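Local coordinates for protein putative platelet activating factor (Streptococcus pneumoniae, PDB 2HSJ) that is of unproven function but belongs to the GDSL-like lipase/acylhydrolase family of SGNH hydrolases, and so probably hydrolyses ester bonds, at residues L111-Q116 / L163-Q169. Numbering follows the deposited sequence.
Sequences LEAIIQ and LASAYMQ. With MG (magnesium ion), chain P.
Residues 111-116 are regular helix, with phi/psi near -60/-45 and Ile115 N to Leu111 O at 3.0 Å. Segment 163-169 enters from helix 150-164 and passes through a type I turn from Ala164 to Tyr167 (Tyr167 N to Ala164 O 3.3 Å, weak) before leading toward strand 170-173. CA atoms pair as Glu112 with Leu163 (7.3 Å) and Ile115 with Tyr167 (8.4 Å). Tyr167, chi1 m and chi2 -86°, reaches the helix and presents one ring face to Ile115: CG2 sits 3.9 Å from the ring centroid, 15° off its normal, which defines a CH-pi contact. At the ring edge, Tyr167 OH donates to Glu112 OE2 (2.6 Å) and accepts from Gln116 NE2 (2.9 Å, 147° at the hydrogen). The i, i+4 spacing of Glu112 (chi1 t, chi2 t) and Gln116 (chi1 m, chi2 t) brings both side-chain ends to the hydroxyl.

Within the parallel alpha/beta fold of the SGNH hydrolases, the contact joins helix 104-121 to the connection between helix 150-164 and strand 170-173, one edge of the sheet within this chain. Leu163, chi1 t and chi2 p, adds a second apolar patch: its CD2 lies 3.7 Å from Leu111 CB and 3.9 Å from Ile115 CD1, Ile115 being m, t. Gln169 (p, m) turns its amide so that NE2 is 4.0 Å from Ile115 CG2, and one water connects Gln169 NE2 (2.8 Å) to Ile115 O (2.9 Å). The turn carbonyls also bind magnesium: Ala164 O and Tyr167 O, each 2.3 Å from MG, with Val170 O and a water at 2.6 Å.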
loop_
_atom_site.group_PDB
_atom_site.type_symbol
_atom_site.label_atom_id
_atom_site.label_comp_id
_atom_site.label_asym_id
_atom_site.label_seq_id
_atom_site.Cartn_x
_atom_site.Cartn_y
_atom_site.Cartn_z
ATOM N N LEU D 111 6.696 -26.068 -17.524
ATOM C CA LEU D 111 7.332 -24.909 -16.901
ATOM C C LEU D 111 7.803 -23.937 -17.948
ATOM O O LEU D 111 7.677 -22.723 -17.779
ATOM C CB LEU D 111 8.509 -25.326 -16.025
ATOM C CG LEU D 111 8.107 -25.949 -14.709
ATOM C CD1 LEU D 111 9.254 -26.701 -14.105
ATOM C CD2 LEU D 111 7.575 -24.846 -13.740
ATOM N N GLU D 112 8.351 -24.465 -19.053
ATOM C CA GLU D 112 8.810 -23.585 -20.115
ATOM C C GLU D 112 7.652 -22.789 -20.700
ATOM O O GLU D 112 7.757 -21.574 -20.911
ATOM C CB GLU D 112 9.595 -24.348 -21.174
ATOM C CG GLU D 112 10.236 -23.383 -22.143
ATOM C CD GLU D 112 11.365 -23.985 -22.946
ATOM O OE1 GLU D 112 11.454 -25.233 -23.019
ATOM O OE2 GLU D 112 12.159 -23.181 -23.505
ATOM N N ALA D 113 6.506 -23.443 -20.892
ATOM C CA ALA D 113 5.329 -22.721 -21.379
ATOM C C ALA D 113 4.823 -21.632 -20.400
ATOM O O ALA D 113 4.360 -20.568 -20.818
ATOM C CB ALA D 113 4.212 -23.708 -21.661
ATOM N N ILE D 114 4.882 -21.928 -19.110
ATOM C CA ILE D 114 4.510 -20.926 -18.078
ATOM C C ILE D 114 5.426 -19.682 -18.206
ATOM O O ILE D 114 4.966 -18.543 -18.278
ATOM C CB ILE D 114 4.572 -21.526 -16.668
ATOM C CG1 ILE D 114 3.466 -22.570 -16.477
ATOM C CG2 ILE D 114 4.463 -20.413 -15.614
ATOM C CD1 ILE D 114 3.719 -23.599 -15.396
ATOM N N ILE D 115 6.735 -19.922 -18.257
ATOM C CA ILE D 115 7.702 -18.838 -18.388
ATOM C C ILE D 115 7.387 -17.997 -19.616
ATOM O O ILE D 115 7.342 -16.757 -19.566
ATOM C CB ILE D 115 9.150 -19.394 -18.473
ATOM C CG1 ILE D 115 9.558 -19.970 -17.124
ATOM C CG2 ILE D 115 10.119 -18.302 -18.894
ATOM C CD1 ILE D 115 10.764 -20.891 -17.215
ATOM N N GLN D 116 7.167 -18.670 -20.747
ATOM C CA GLN D 116 6.862 -17.940 -21.970
ATOM C C GLN D 116 5.529 -17.171 -21.907
ATOM O O GLN D 116 5.410 -16.075 -22.449
ATOM C CB GLN D 116 6.859 -18.882 -23.157
ATOM C CG GLN D 116 8.207 -19.493 -23.408
ATOM C CD GLN D 116 8.149 -20.581 -24.462
ATOM O OE1 GLN D 116 7.074 -21.067 -24.819
ATOM N NE2 GLN D 116 9.298 -20.973 -24.955
ATOM N N LEU D 163 16.854 -25.024 -17.393
ATOM C CA LEU D 163 15.759 -24.267 -17.982
ATOM C C LEU D 163 15.943 -22.766 -17.644
ATOM O O LEU D 163 15.815 -21.909 -18.514
ATOM C CB LEU D 163 14.391 -24.821 -17.521
ATOM C CG LEU D 163 13.180 -23.996 -17.953
ATOM C CD1 LEU D 163 13.055 -23.849 -19.451
ATOM C CD2 LEU D 163 11.879 -24.581 -17.337
ATOM N N ALA D 164 16.269 -22.473 -16.392
ATOM C CA ALA D 164 16.458 -21.082 -16.007
ATOM C C ALA D 164 17.553 -20.390 -16.818
ATOM O O ALA D 164 17.482 -19.182 -17.041
ATOM C CB ALA D 164 16.732 -20.954 -14.513
ATOM N N SER D 165 18.565 -21.150 -17.207
ATOM C CA SER D 165 19.713 -20.545 -17.907
ATOM C C SER D 165 19.346 -20.088 -19.319
ATOM O O SER D 165 20.135 -19.405 -19.969
ATOM C CB SER D 165 20.875 -21.536 -17.988
ATOM O OG SER D 165 20.613 -22.578 -18.913
ATOM N N ALA D 166 18.172 -20.494 -19.796
ATOM C CA ALA D 166 17.742 -20.164 -21.165
ATOM C C ALA D 166 16.887 -18.896 -21.243
ATOM O O ALA D 166 16.460 -18.521 -22.341
ATOM C CB ALA D 166 16.974 -21.354 -21.780
ATOM N N TYR D 167 16.629 -18.256 -20.099
ATOM C CA TYR D 167 15.773 -17.061 -20.041
ATOM C C TYR D 167 16.430 -16.021 -19.138
ATOM O O TYR D 167 16.672 -16.303 -17.959
ATOM C CB TYR D 167 14.353 -17.419 -19.516
ATOM C CG TYR D 167 13.608 -18.287 -20.506
ATOM C CD1 TYR D 167 12.888 -17.701 -21.543
ATOM C CD2 TYR D 167 13.669 -19.679 -20.445
ATOM C CE1 TYR D 167 12.249 -18.478 -22.507
ATOM C CE2 TYR D 167 13.030 -20.477 -21.399
ATOM C CZ TYR D 167 12.321 -19.865 -22.436
ATOM O OH TYR D 167 11.696 -20.637 -23.403
HETATM N N MSE D 168 16.713 -14.817 -19.641
HETATM C CA MSE D 168 17.344 -13.801 -18.800
HETATM C C MSE D 168 16.481 -13.428 -17.583
HETATM O O MSE D 168 17.009 -13.059 -16.530
HETATM C CB MSE D 168 17.637 -12.520 -19.590
HETATM C CG MSE D 168 18.755 -12.675 -20.613
HETATM SE SE MSE D 168 20.494 -13.314 -19.880
HETATM C CE MSE D 168 20.821 -11.907 -18.528
ATOM N N GLN D 169 15.164 -13.508 -17.743
ATOM C CA GLN D 169 14.296 -13.066 -16.645
ATOM C C GLN D 169 14.050 -14.133 -15.578
ATOM O O GLN D 169 13.383 -13.849 -14.559
ATOM C CB GLN D 169 12.981 -12.546 -17.198
ATOM C CG GLN D 169 12.092 -13.625 -17.735
ATOM C CD GLN D 169 12.366 -14.042 -19.204
ATOM O OE1 GLN D 169 13.457 -13.829 -19.790
ATOM N NE2 GLN D 169 11.351 -14.658 -19.801
HETATM MG MG MG P . 18.223 -17.089 -16.418
HETATM O O HOH W 1 9.019 -14.773 -18.226
HETATM O O HOH W 2 19.068 -14.739 -15.777
#